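Local coordinates for protein methyltransferase (Thermus thermophilus, PDB 1WS6) that probably transfers methyl groups as a class I, S-adenosylmethionine-dependent methyltransferase of the RsmD-like type, with its natural substrate not established, at residues P24-K29 and R159-N164; F45-A50 and V113-P118; V144-K149 and N164-V169. All coordinates share one frame; numbering follows the deposited sequence.

Overall arrangement
All three interactions reach one mixed seven-stranded sheet of strand order 3-2-1-4-5-7-6, as in class I methyltransferases. Along the chain come 24-29, 45-50, 113-118, 144-149, 159-164 and 164-169, so interaction 2 falls between the segments of interaction 1, while interactions 1 and 3 alternate. Interaction 2 joins strands 44-48 and 111-116 close to the centre of the folded chain. Interaction 3 pairs strand 141-148, the neighbour of 111-116, with 164-170; its centre is about 12 Å from that of interaction 2. Interaction 1 lays helix 25-38 against the hairpin of strands 157-161 and 164-170. Its centre is about 9 Å from that of interaction 3, with N164 shared. The first helix packs against the last hairpin.

Interaction 1: P24-K29 and R159-N164; sequences PVRLRK and RVYGEN
L27, in the first turn of helix 25-38, faces Y161 at the end of strand 157-161, with their CA atoms 6.2 Å apart. P24 is the N-cap residue of the helix, and its O accepts the backbone N-H of R28. On the other side, Y161 to N164 form a type II' beta turn. Y161 N donates to N164 O at 2.7 Å and N164 N donates back to Y161 O, so both bonds join the same pair. G162 has a positive phi, which suits a glycine at this place. No hydrogen bond joins the helix to the turn.

The turn is the tip of the hairpin of strands 157-161 and 164-170, which ends the sheet of this Rossmann-like fold. Helix 25-38 lies against that hairpin, and L27 also touches Q146 and L166 on the neighbouring strands.

The side chains of L27 and Y161 cross at about a right angle. Chi1 177° sets L27 CG anti to the backbone N, and chi2 -58° turns the branch so that CD2 meets the ring. This methyl comes closest to Y161 CD1, at 3.3 Å, a tight contact. L27 CA stands over one face of the same ring, offset toward the rim. R26 comes to the ring edge instead. Its NH1 lies 3.7 Å from Y161 CD2, and the guanidinium and ring planes are 62° apart. G162 N sits at the edge of that guanidinium, 4.2 Å from NH1. P24 CG meets N164 OD1 at 3.9 Å. Earlier in strand 157-161, R159 makes a cation-pi contact with Y34 of the same helix.

Interaction 2: F45-A50 and V113-P118; sequences FLDPFA and VAFMAP. Unlike the reference sequence in segment 45-50: P48 (reference Leu).
F45 and L46 pair in parallel with V113 and A114 at the centre of a Rossmann-like methyltransferase sheet. In this fold the C-terminal ends of these two strands usually border the cofactor and substrate pocket. D47 and P48 lead into a glycine-rich turn consistent with the cofactor-binding motif, and D47 OD2 takes a weak hydrogen bond from G56 N. A117 and P118 probably correspond to the first two positions of the (N/D)PPY motif of related enzymes, with alanine first.

The ladder has two bonds. L46 N donates to V113 O at 2.8 Å. F115 N approaches L46 O nearly head-on, with a C=O...N angle of 175°. The chains then spread. P48 (Leu in the reference sequence) has no N-H to give to F115 O, and its CD lies 3.0 Å from that oxygen instead. Beyond this point one water lies within hydrogen-bonding distance of P48 O, and another lies between F49 O and A117 O; not all these acceptors need be served.

On the face of helix 54-61, F45 and F115 lie side by side, and F45 CZ is 3.5 Å from F115 CB. F45 CE2 also touches V113 CG1 at 3.6 Å. D47 OD1 is in the plane of the F115 ring, at its edge, with carboxylate and ring turned 74° apart. V97 of helix 97-106 touches P48, F49 and M116 on the other face.

With CG anti to the carbonyl carbon (chi1 -76°), the F49 ring lies beside P118 and M116. P118 CB stands over one ring face, 3.7 Å from the F49 centroid, a CH-pi contact. M116, a selenomethionine, has its SE at the ring edge in a Met-aromatic contact, 5.3 Å from the F49 centroid, and its CE reaches to 3.4 Å from F49 CD1.

Interaction 3: V144-K149 and N164-V169; sequences VLQHPK and NALTLV
H147 and T167 meet through their first torsions. H147 CG sits between the backbone N and the carbonyl carbon (chi1 54°), and T167 OG1 is anti to the carbonyl carbon, beside the backbone N (chi1 -76°). H147 NE2 and T167 OG1 then form a nearly straight hydrogen bond of 3.1 Å, with either atom a possible donor. The far side is held too: H147 ND1 donates to P148 O at 2.9 Å, with that oxygen close to the ring plane but the donor above the plane of the P148 carbonyl. Two bonds thus fix the rotation of the imidazole. A165 O lies 3.9 Å above the H147 ring plane, over its centre, and A165 CB touches H147 CE1.

L145 with T167 and H147 with A165 are antiparallel hydrogen-bonded pairs, each with both N-H...O bonds. On the face carrying V144, Q146, L166 and L168, L166 CD2 packs 3.5 Å from Q146 CB and 3.8 Å from V144 CG1. Q146 OE1 and N164 ND2 each make a weak hydrogen bond with Y120 OH.

Strand 164-170 is the antiparallel strand of the class I methyltransferase sheet, set between 141-148 and the outermost strand 157-161. Strand 111-116 flanks 141-148. L27 and Y34 of helix 25-38 lie against the face of Q146, L166 and L168, while F128 of helix 126-134 meets L145 and H147 on the other.

Interaction 1: P24-K29 and R159-N164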
ATOM      1  N   PRO A  24      10.170   6.060   3.125  1.00 55.75           N
ATOM      2  CA  PRO A  24      11.321   6.341   2.263  1.00 52.15           C
ATOM      3  C   PRO A  24      10.987   6.659   0.808  1.00 48.25           C
ATOM      4  O   PRO A  24      10.284   5.906   0.138  1.00 47.34           O
ATOM      5  CB  PRO A  24      12.178   5.084   2.406  1.00 53.03           C
ATOM      6  CG  PRO A  24      11.177   4.023   2.780  1.00 54.44           C
ATOM      7  CD  PRO A  24      10.308   4.743   3.762  1.00 55.01           C
ATOM      8  N   VAL A  25      11.510   7.784   0.331  1.00 44.28           N
ATOM      9  CA  VAL A  25      11.282   8.224  -1.033  1.00 39.93           C
ATOM     10  C   VAL A  25      11.891   7.318  -2.095  1.00 37.56           C
ATOM     11  O   VAL A  25      11.237   7.041  -3.098  1.00 36.84           O
ATOM     12  CB  VAL A  25      11.798   9.662  -1.251  1.00 39.75           C
ATOM     13  CG1 VAL A  25      11.772  10.006  -2.726  1.00 38.76           C
ATOM     14  CG2 VAL A  25      10.919  10.637  -0.495  1.00 40.33           C
ATOM     15  N   ARG A  26      13.125   6.850  -1.914  1.00 34.62           N
ATOM     16  CA  ARG A  26      13.675   5.988  -2.950  1.00 34.55           C
ATOM     17  C   ARG A  26      12.968   4.639  -2.980  1.00 32.90           C
ATOM     18  O   ARG A  26      12.964   3.950  -3.998  1.00 31.51           O
ATOM     19  CB  ARG A  26      15.196   5.831  -2.824  1.00 36.33           C
ATOM     20  CG  ARG A  26      15.751   5.559  -1.452  1.00 40.05           C
ATOM     21  CD  ARG A  26      17.268   5.875  -1.441  1.00 40.95           C
ATOM     22  NE  ARG A  26      18.019   5.132  -2.457  1.00 38.92           N
ATOM     23  CZ  ARG A  26      18.403   3.861  -2.340  1.00 37.75           C
ATOM     24  NH1 ARG A  26      18.118   3.169  -1.245  1.00 34.66           N
ATOM     25  NH2 ARG A  26      19.076   3.277  -3.325  1.00 36.73           N
ATOM     26  N   LEU A  27      12.342   4.293  -1.862  1.00 31.11           N
ATOM     27  CA  LEU A  27      11.578   3.061  -1.737  1.00 29.69           C
ATOM     28  C   LEU A  27      10.340   3.208  -2.635  1.00 28.57           C
ATOM     29  O   LEU A  27      10.167   2.460  -3.599  1.00 26.70           O
ATOM     30  CB  LEU A  27      11.155   2.885  -0.274  1.00 31.38           C
ATOM     31  CG  LEU A  27      10.288   1.736   0.255  1.00 32.45           C
ATOM     32  CD1 LEU A  27       8.935   1.696  -0.454  1.00 31.21           C
ATOM     33  CD2 LEU A  27      11.025   0.442   0.089  1.00 32.60           C
ATOM     34  N   ARG A  28       9.490   4.183  -2.316  1.00 25.92           N
ATOM     35  CA  ARG A  28       8.280   4.421  -3.095  1.00 25.92           C
ATOM     36  C   ARG A  28       8.594   4.594  -4.569  1.00 25.13           C
ATOM     37  O   ARG A  28       7.941   3.994  -5.430  1.00 25.48           O
ATOM     38  CB  ARG A  28       7.547   5.671  -2.610  1.00 27.30           C
ATOM     39  CG  ARG A  28       6.807   5.509  -1.307  1.00 29.78           C
ATOM     40  CD  ARG A  28       6.050   6.781  -0.969  1.00 33.73           C
ATOM     41  NE  ARG A  28       6.924   7.953  -0.912  1.00 35.73           N
ATOM     42  CZ  ARG A  28       6.560   9.159  -1.334  1.00 36.28           C
ATOM     43  NH1 ARG A  28       5.343   9.338  -1.838  1.00 38.19           N
ATOM     44  NH2 ARG A  28       7.404  10.181  -1.271  1.00 38.48           N
ATOM     45  N   LYS A  29       9.589   5.424  -4.855  1.00 23.30           N
ATOM     46  CA  LYS A  29       9.985   5.676  -6.229  1.00 22.63           C
ATOM     47  C   LYS A  29      10.406   4.394  -6.933  1.00 21.54           C
ATOM     48  O   LYS A  29      10.101   4.206  -8.111  1.00 20.06           O
ATOM     49  CB  LYS A  29      11.136   6.682  -6.286  1.00 23.85           C
ATOM     50  CG  LYS A  29      11.590   6.994  -7.694  1.00 23.58           C
ATOM     51  CD  LYS A  29      12.687   8.043  -7.713  1.00 28.86           C
ATOM     52  CE  LYS A  29      12.955   8.541  -9.146  1.00 29.84           C
ATOM     53  NZ  LYS A  29      13.432   7.462 -10.058  1.00 29.03           N
ATOM     54  N   ARG A 159      14.186  -6.700  -1.971  1.00 31.45           N
ATOM     55  CA  ARG A 159      14.909  -5.517  -2.410  1.00 31.07           C
ATOM     56  C   ARG A 159      15.076  -4.696  -1.140  1.00 29.69           C
ATOM     57  O   ARG A 159      14.091  -4.375  -0.477  1.00 27.85           O
ATOM     58  CB  ARG A 159      14.102  -4.697  -3.426  1.00 35.26           C
ATOM     59  CG  ARG A 159      14.242  -5.105  -4.896  1.00 40.23           C
ATOM     60  CD  ARG A 159      13.126  -6.039  -5.324  1.00 46.35           C
ATOM     61  NE  ARG A 159      12.878  -6.001  -6.766  1.00 50.97           N
ATOM     62  CZ  ARG A 159      12.333  -4.971  -7.412  1.00 53.98           C
ATOM     63  NH1 ARG A 159      11.971  -3.873  -6.752  1.00 55.70           N
ATOM     64  NH2 ARG A 159      12.137  -5.040  -8.725  1.00 54.01           N
ATOM     65  N   VAL A 160      16.321  -4.372  -0.804  1.00 28.25           N
ATOM     66  CA  VAL A 160      16.627  -3.592   0.384  1.00 26.46           C
ATOM     67  C   VAL A 160      16.871  -2.129   0.038  1.00 25.82           C
ATOM     68  O   VAL A 160      17.506  -1.823  -0.966  1.00 27.18           O
ATOM     69  CB  VAL A 160      17.879  -4.156   1.085  1.00 26.94           C
ATOM     70  CG1 VAL A 160      18.284  -3.267   2.243  1.00 25.11           C
ATOM     71  CG2 VAL A 160      17.600  -5.576   1.567  1.00 26.05           C
ATOM     72  N   TYR A 161      16.352  -1.233   0.876  1.00 26.58           N
ATOM     73  CA  TYR A 161      16.504   0.216   0.703  1.00 27.29           C
ATOM     74  C   TYR A 161      16.891   0.800   2.043  1.00 28.69           C
ATOM     75  O   TYR A 161      16.032   1.153   2.856  1.00 27.62           O
ATOM     76  CB  TYR A 161      15.199   0.857   0.222  1.00 25.22           C
ATOM     77  CG  TYR A 161      14.778   0.351  -1.131  1.00 26.28           C
ATOM     78  CD1 TYR A 161      13.848  -0.669  -1.256  1.00 24.39           C
ATOM     79  CD2 TYR A 161      15.376   0.837  -2.284  1.00 25.92           C
ATOM     80  CE1 TYR A 161      13.533  -1.192  -2.487  1.00 26.72           C
ATOM     81  CE2 TYR A 161      15.069   0.321  -3.519  1.00 26.96           C
ATOM     82  CZ  TYR A 161      14.151  -0.696  -3.616  1.00 27.10           C
ATOM     83  OH  TYR A 161      13.878  -1.238  -4.848  1.00 29.94           O
ATOM     84  N   GLY A 162      18.195   0.895   2.274  1.00 30.86           N
ATOM     85  CA  GLY A 162      18.666   1.411   3.539  1.00 32.13           C
ATOM     86  C   GLY A 162      18.283   0.466   4.668  1.00 33.21           C
ATOM     87  O   GLY A 162      18.786  -0.654   4.744  1.00 31.78           O
ATOM     88  N   GLU A 163      17.370   0.906   5.530  1.00 33.58           N
ATOM     89  CA  GLU A 163      16.945   0.093   6.664  1.00 34.70           C
ATOM     90  C   GLU A 163      15.650  -0.691   6.420  1.00 34.39           C
ATOM     91  O   GLU A 163      15.264  -1.532   7.237  1.00 34.34           O
ATOM     92  CB  GLU A 163      16.777   0.981   7.897  1.00 36.47           C
ATOM     93  CG  GLU A 163      17.275   0.348   9.185  1.00 42.53           C
ATOM     94  CD  GLU A 163      18.797   0.285   9.266  1.00 44.63           C
ATOM     95  OE1 GLU A 163      19.316  -0.363  10.202  1.00 47.08           O
ATOM     96  OE2 GLU A 163      19.472   0.889   8.402  1.00 45.20           O
ATOM     97  N   ASN A 164      14.978  -0.416   5.306  1.00 32.53           N
ATOM     98  CA  ASN A 164      13.741  -1.113   4.993  1.00 30.51           C
ATOM     99  C   ASN A 164      13.918  -2.064   3.822  1.00 30.93           C
ATOM    100  O   ASN A 164      14.781  -1.871   2.965  1.00 32.20           O
ATOM    101  CB  ASN A 164      12.635  -0.127   4.635  1.00 30.50           C
ATOM    102  CG  ASN A 164      12.419   0.923   5.693  1.00 31.94           C
ATOM    103  OD1 ASN A 164      13.003   2.009   5.642  1.00 32.06           O
ATOM    104  ND2 ASN A 164      11.585   0.606   6.672  1.00 33.50           N
TER

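Interaction 2: F45-A50 and V113-P118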
ATOM      1  N   PHE A  45      -5.370  -1.764  -6.982  1.00 19.70           N
ATOM      2  CA  PHE A  45      -4.315  -1.709  -5.975  1.00 16.92           C
ATOM      3  C   PHE A  45      -4.939  -1.664  -4.580  1.00 16.60           C
ATOM      4  O   PHE A  45      -5.807  -0.845  -4.312  1.00 18.03           O
ATOM      5  CB  PHE A  45      -3.458  -0.458  -6.245  1.00 13.13           C
ATOM      6  CG  PHE A  45      -2.194  -0.372  -5.424  1.00 10.62           C
ATOM      7  CD1 PHE A  45      -2.219   0.102  -4.124  1.00  9.19           C
ATOM      8  CD2 PHE A  45      -0.978  -0.736  -5.971  1.00 10.62           C
ATOM      9  CE1 PHE A  45      -1.059   0.212  -3.393  1.00  8.99           C
ATOM     10  CE2 PHE A  45       0.193  -0.630  -5.247  1.00  7.32           C
ATOM     11  CZ  PHE A  45       0.154  -0.155  -3.959  1.00 11.08           C
ATOM     12  N   LEU A  46      -4.486  -2.546  -3.697  1.00 17.28           N
ATOM     13  CA  LEU A  46      -5.013  -2.639  -2.337  1.00 18.04           C
ATOM     14  C   LEU A  46      -3.962  -2.157  -1.347  1.00 18.59           C
ATOM     15  O   LEU A  46      -2.828  -2.635  -1.354  1.00 19.55           O
ATOM     16  CB  LEU A  46      -5.377  -4.101  -2.022  1.00 17.22           C
ATOM     17  CG  LEU A  46      -6.386  -4.461  -0.911  1.00 19.21           C
ATOM     18  CD1 LEU A  46      -5.874  -5.634  -0.083  1.00 12.71           C
ATOM     19  CD2 LEU A  46      -6.634  -3.260  -0.015  1.00 17.91           C
ATOM     20  N   ASP A  47      -4.326  -1.212  -0.493  1.00 18.81           N
ATOM     21  CA  ASP A  47      -3.370  -0.701   0.484  1.00 21.34           C
ATOM     22  C   ASP A  47      -3.921  -0.706   1.897  1.00 21.69           C
ATOM     23  O   ASP A  47      -4.456   0.293   2.373  1.00 23.54           O
ATOM     24  CB  ASP A  47      -2.915   0.712   0.105  1.00 22.64           C
ATOM     25  CG  ASP A  47      -1.995   1.345   1.156  1.00 26.64           C
ATOM     26  OD1 ASP A  47      -1.373   0.609   1.951  1.00 29.38           O
ATOM     27  OD2 ASP A  47      -1.879   2.592   1.177  1.00 29.08           O
ATOM     28  N   PRO A  48      -3.816  -1.851   2.579  1.00 22.19           N
ATOM     29  CA  PRO A  48      -4.289  -2.018   3.960  1.00 23.43           C
ATOM     30  C   PRO A  48      -3.221  -1.361   4.830  1.00 23.06           C
ATOM     31  O   PRO A  48      -2.034  -1.421   4.502  1.00 22.26           O
ATOM     32  CB  PRO A  48      -4.330  -3.531   4.128  1.00 24.11           C
ATOM     33  CG  PRO A  48      -3.149  -3.975   3.292  1.00 24.88           C
ATOM     34  CD  PRO A  48      -3.218  -3.093   2.060  1.00 22.89           C
ATOM     35  N   PHE A  49      -3.637  -0.731   5.922  1.00 23.36           N
ATOM     36  CA  PHE A  49      -2.704  -0.031   6.804  1.00 23.04           C
ATOM     37  C   PHE A  49      -2.236   1.237   6.131  1.00 22.72           C
ATOM     38  O   PHE A  49      -1.129   1.706   6.371  1.00 21.06           O
ATOM     39  CB  PHE A  49      -1.485  -0.884   7.147  1.00 21.82           C
ATOM     40  CG  PHE A  49      -1.767  -1.946   8.146  1.00 22.03           C
ATOM     41  CD1 PHE A  49      -1.672  -3.280   7.802  1.00 21.83           C
ATOM     42  CD2 PHE A  49      -2.144  -1.610   9.436  1.00 23.41           C
ATOM     43  CE1 PHE A  49      -1.947  -4.268   8.726  1.00 23.84           C
ATOM     44  CE2 PHE A  49      -2.420  -2.588  10.366  1.00 22.28           C
ATOM     45  CZ  PHE A  49      -2.322  -3.920  10.011  1.00 24.53           C
ATOM     46  N   ALA A  50      -3.077   1.781   5.265  1.00 25.20           N
ATOM     47  CA  ALA A  50      -2.731   3.019   4.595  1.00 27.68           C
ATOM     48  C   ALA A  50      -2.657   4.008   5.747  1.00 30.03           C
ATOM     49  O   ALA A  50      -3.241   3.772   6.801  1.00 33.85           O
ATOM     50  CB  ALA A  50      -3.831   3.410   3.628  1.00 25.45           C
ATOM     51  N   VAL A 113      -2.448  -5.824  -7.304  1.00 17.30           N
ATOM     52  CA  VAL A 113      -1.363  -5.597  -6.365  1.00 17.52           C
ATOM     53  C   VAL A 113      -1.894  -5.288  -4.975  1.00 18.18           C
ATOM     54  O   VAL A 113      -2.884  -4.569  -4.819  1.00 19.85           O
ATOM     55  CB  VAL A 113      -0.480  -4.411  -6.791  1.00 17.00           C
ATOM     56  CG1 VAL A 113       0.581  -4.157  -5.733  1.00 13.79           C
ATOM     57  CG2 VAL A 113       0.151  -4.691  -8.137  1.00 15.51           C
ATOM     58  N   ALA A 114      -1.243  -5.848  -3.967  1.00 17.37           N
ATOM     59  CA  ALA A 114      -1.637  -5.600  -2.590  1.00 19.04           C
ATOM     60  C   ALA A 114      -0.364  -5.241  -1.831  1.00 19.11           C
ATOM     61  O   ALA A 114       0.477  -6.100  -1.583  1.00 18.64           O
ATOM     62  CB  ALA A 114      -2.292  -6.838  -1.987  1.00 18.94           C
ATOM     63  N   PHE A 115      -0.227  -3.959  -1.499  1.00 20.17           N
ATOM     64  CA  PHE A 115       0.930  -3.440  -0.778  1.00 20.31           C
ATOM     65  C   PHE A 115       0.609  -3.250   0.691  1.00 22.21           C
ATOM     66  O   PHE A 115      -0.401  -2.639   1.045  1.00 24.36           O
ATOM     67  CB  PHE A 115       1.374  -2.099  -1.375  1.00 18.53           C
ATOM     68  CG  PHE A 115       2.407  -1.370  -0.545  1.00 18.05           C
ATOM     69  CD1 PHE A 115       2.028  -0.599   0.553  1.00 18.36           C
ATOM     70  CD2 PHE A 115       3.756  -1.470  -0.849  1.00 16.83           C
ATOM     71  CE1 PHE A 115       2.982   0.063   1.335  1.00 19.11           C
ATOM     72  CE2 PHE A 115       4.718  -0.815  -0.074  1.00 18.26           C
ATOM     73  CZ  PHE A 115       4.331  -0.048   1.020  1.00 17.67           C
HETATM   74  N   MSE A 116       1.484  -3.753   1.550  1.00 22.60           N
HETATM   75  CA  MSE A 116       1.275  -3.624   2.977  1.00 24.85           C
HETATM   76  C   MSE A 116       2.516  -3.146   3.728  1.00 24.31           C
HETATM   77  O   MSE A 116       3.559  -3.793   3.710  1.00 24.46           O
HETATM   78  CB  MSE A 116       0.800  -4.960   3.540  1.00 28.28           C
HETATM   79  CG  MSE A 116       0.642  -4.982   5.037  1.00 32.16           C
HETATM   80 SE   MSE A 116      -0.237  -6.595   5.638  1.00 39.11          SE
HETATM   81  CE  MSE A 116      -2.012  -5.895   5.661  1.00 26.64           C
ATOM     82  N   ALA A 117       2.393  -1.998   4.382  1.00 23.27           N
ATOM     83  CA  ALA A 117       3.481  -1.434   5.164  1.00 22.54           C
ATOM     84  C   ALA A 117       2.940  -1.076   6.549  1.00 22.58           C
ATOM     85  O   ALA A 117       2.773   0.097   6.894  1.00 22.93           O
ATOM     86  CB  ALA A 117       4.043  -0.194   4.471  1.00 21.35           C
ATOM     87  N   PRO A 118       2.651  -2.096   7.362  1.00 21.88           N
ATOM     88  CA  PRO A 118       2.125  -1.870   8.707  1.00 22.47           C
ATOM     89  C   PRO A 118       3.191  -1.351   9.664  1.00 23.16           C
ATOM     90  O   PRO A 118       4.383  -1.471   9.398  1.00 23.30           O
ATOM     91  CB  PRO A 118       1.604  -3.247   9.104  1.00 22.57           C
ATOM     92  CG  PRO A 118       2.544  -4.174   8.421  1.00 21.79           C
ATOM     93  CD  PRO A 118       2.786  -3.536   7.072  1.00 23.32           C
TER
HETATM   94  O   HOH W   1       0.487  -0.406   4.005  1.00 25.84           O
HETATM   95  O   HOH W   2       1.453   2.306   5.900  1.00 22.61           O

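Interaction 3: V144-K149 and N164-V169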
ATOM      1  N   VAL A 144       3.116  -7.177  -1.955  1.00 17.72           N
ATOM      2  CA  VAL A 144       4.346  -6.487  -1.620  1.00 18.89           C
ATOM      3  C   VAL A 144       4.316  -6.172  -0.139  1.00 21.21           C
ATOM      4  O   VAL A 144       3.388  -5.531   0.351  1.00 20.61           O
ATOM      5  CB  VAL A 144       4.488  -5.179  -2.403  1.00 18.20           C
ATOM      6  CG1 VAL A 144       5.780  -4.480  -1.996  1.00 15.49           C
ATOM      7  CG2 VAL A 144       4.467  -5.469  -3.904  1.00 15.32           C
ATOM      8  N   LEU A 145       5.345  -6.612   0.569  1.00 22.85           N
ATOM      9  CA  LEU A 145       5.410  -6.401   2.003  1.00 25.51           C
ATOM     10  C   LEU A 145       6.609  -5.523   2.378  1.00 25.46           C
ATOM     11  O   LEU A 145       7.735  -5.819   1.983  1.00 25.77           O
ATOM     12  CB  LEU A 145       5.501  -7.776   2.680  1.00 29.16           C
ATOM     13  CG  LEU A 145       4.652  -8.857   1.963  1.00 33.62           C
ATOM     14  CD1 LEU A 145       4.956 -10.256   2.499  1.00 33.57           C
ATOM     15  CD2 LEU A 145       3.174  -8.542   2.136  1.00 33.17           C
ATOM     16  N   GLN A 146       6.372  -4.427   3.101  1.00 23.96           N
ATOM     17  CA  GLN A 146       7.474  -3.562   3.525  1.00 23.87           C
ATOM     18  C   GLN A 146       7.742  -3.872   4.987  1.00 24.17           C
ATOM     19  O   GLN A 146       6.813  -4.055   5.760  1.00 25.08           O
ATOM     20  CB  GLN A 146       7.136  -2.076   3.377  1.00 23.37           C
ATOM     21  CG  GLN A 146       8.260  -1.169   3.879  1.00 22.63           C
ATOM     22  CD  GLN A 146       7.911   0.316   3.854  1.00 26.24           C
ATOM     23  OE1 GLN A 146       8.139   1.036   4.833  1.00 23.97           O
ATOM     24  NE2 GLN A 146       7.375   0.785   2.727  1.00 25.20           N
ATOM     25  N   HIS A 147       9.011  -3.916   5.370  1.00 24.80           N
ATOM     26  CA  HIS A 147       9.373  -4.251   6.739  1.00 25.15           C
ATOM     27  C   HIS A 147      10.840  -3.935   7.010  1.00 25.58           C
ATOM     28  O   HIS A 147      11.590  -3.584   6.102  1.00 26.11           O
ATOM     29  CB  HIS A 147       9.153  -5.743   6.935  1.00 24.27           C
ATOM     30  CG  HIS A 147       9.865  -6.582   5.915  1.00 24.75           C
ATOM     31  ND1 HIS A 147      11.231  -6.763   5.923  1.00 24.05           N
ATOM     32  CD2 HIS A 147       9.406  -7.245   4.827  1.00 26.43           C
ATOM     33  CE1 HIS A 147      11.582  -7.503   4.887  1.00 24.23           C
ATOM     34  NE2 HIS A 147      10.493  -7.808   4.204  1.00 25.42           N
ATOM     35  N   PRO A 148      11.271  -4.045   8.272  1.00 26.56           N
ATOM     36  CA  PRO A 148      12.686  -3.753   8.529  1.00 26.16           C
ATOM     37  C   PRO A 148      13.542  -4.820   7.855  1.00 27.19           C
ATOM     38  O   PRO A 148      13.207  -6.006   7.890  1.00 28.59           O
ATOM     39  CB  PRO A 148      12.779  -3.769  10.058  1.00 26.69           C
ATOM     40  CG  PRO A 148      11.566  -4.552  10.502  1.00 25.60           C
ATOM     41  CD  PRO A 148      10.505  -4.157   9.525  1.00 24.89           C
ATOM     42  N   LYS A 149      14.638  -4.399   7.229  1.00 27.35           N
ATOM     43  CA  LYS A 149      15.517  -5.317   6.511  1.00 26.11           C
ATOM     44  C   LYS A 149      15.953  -6.560   7.292  1.00 26.17           C
ATOM     45  O   LYS A 149      16.295  -7.583   6.696  1.00 25.68           O
ATOM     46  CB  LYS A 149      16.754  -4.569   5.997  1.00 26.32           C
ATOM     47  CG  LYS A 149      17.875  -4.377   7.019  1.00 27.34           C
ATOM     48  CD  LYS A 149      19.039  -3.599   6.403  1.00 26.78           C
ATOM     49  CE  LYS A 149      20.374  -3.913   7.078  1.00 28.44           C
ATOM     50  NZ  LYS A 149      20.384  -3.661   8.541  1.00 29.07           N
ATOM     51  N   ASN A 164      14.978  -0.416   5.306  1.00 32.53           N
ATOM     52  CA  ASN A 164      13.741  -1.113   4.993  1.00 30.51           C
ATOM     53  C   ASN A 164      13.918  -2.064   3.822  1.00 30.93           C
ATOM     54  O   ASN A 164      14.781  -1.871   2.965  1.00 32.20           O
ATOM     55  CB  ASN A 164      12.635  -0.127   4.635  1.00 30.50           C
ATOM     56  CG  ASN A 164      12.419   0.923   5.693  1.00 31.94           C
ATOM     57  OD1 ASN A 164      13.003   2.009   5.642  1.00 32.06           O
ATOM     58  ND2 ASN A 164      11.585   0.606   6.672  1.00 33.50           N
ATOM     59  N   ALA A 165      13.087  -3.093   3.786  1.00 27.83           N
ATOM     60  CA  ALA A 165      13.135  -4.054   2.704  1.00 26.40           C
ATOM     61  C   ALA A 165      11.723  -4.274   2.177  1.00 25.37           C
ATOM     62  O   ALA A 165      10.739  -4.017   2.872  1.00 26.00           O
ATOM     63  CB  ALA A 165      13.718  -5.372   3.194  1.00 25.42           C
ATOM     64  N   LEU A 166      11.630  -4.724   0.934  1.00 22.28           N
ATOM     65  CA  LEU A 166      10.344  -5.023   0.344  1.00 21.27           C
ATOM     66  C   LEU A 166      10.426  -6.466  -0.105  1.00 21.96           C
ATOM     67  O   LEU A 166      11.414  -6.870  -0.719  1.00 23.38           O
ATOM     68  CB  LEU A 166      10.062  -4.132  -0.863  1.00 20.96           C
ATOM     69  CG  LEU A 166       9.632  -2.679  -0.625  1.00 22.72           C
ATOM     70  CD1 LEU A 166       9.459  -1.981  -1.974  1.00 19.89           C
ATOM     71  CD2 LEU A 166       8.333  -2.645   0.174  1.00 18.92           C
ATOM     72  N   THR A 167       9.417  -7.256   0.231  1.00 19.99           N
ATOM     73  CA  THR A 167       9.394  -8.644  -0.195  1.00 21.37           C
ATOM     74  C   THR A 167       8.271  -8.736  -1.204  1.00 22.40           C
ATOM     75  O   THR A 167       7.136  -8.376  -0.904  1.00 24.35           O
ATOM     76  CB  THR A 167       9.105  -9.611   0.968  1.00 21.05           C
ATOM     77  OG1 THR A 167      10.278  -9.754   1.775  1.00 19.81           O
ATOM     78  CG2 THR A 167       8.705 -10.977   0.435  1.00 21.65           C
ATOM     79  N   LEU A 168       8.588  -9.202  -2.403  1.00 23.11           N
ATOM     80  CA  LEU A 168       7.585  -9.317  -3.447  1.00 24.59           C
ATOM     81  C   LEU A 168       7.217 -10.772  -3.697  1.00 25.10           C
ATOM     82  O   LEU A 168       8.074 -11.605  -3.982  1.00 25.87           O
ATOM     83  CB  LEU A 168       8.088  -8.650  -4.730  1.00 24.99           C
ATOM     84  CG  LEU A 168       8.322  -7.143  -4.559  1.00 25.46           C
ATOM     85  CD1 LEU A 168       9.599  -6.886  -3.764  1.00 26.76           C
ATOM     86  CD2 LEU A 168       8.426  -6.497  -5.915  1.00 27.80           C
ATOM     87  N   VAL A 169       5.932 -11.069  -3.563  1.00 25.86           N
ATOM     88  CA  VAL A 169       5.439 -12.420  -3.744  1.00 25.78           C
ATOM     89  C   VAL A 169       4.528 -12.471  -4.959  1.00 28.93           C
ATOM     90  O   VAL A 169       3.484 -11.805  -5.011  1.00 26.47           O
ATOM     91  CB  VAL A 169       4.659 -12.886  -2.503  1.00 24.99           C
ATOM     92  CG1 VAL A 169       4.356 -14.370  -2.608  1.00 24.41           C
ATOM     93  CG2 VAL A 169       5.459 -12.582  -1.244  1.00 23.74           C
TER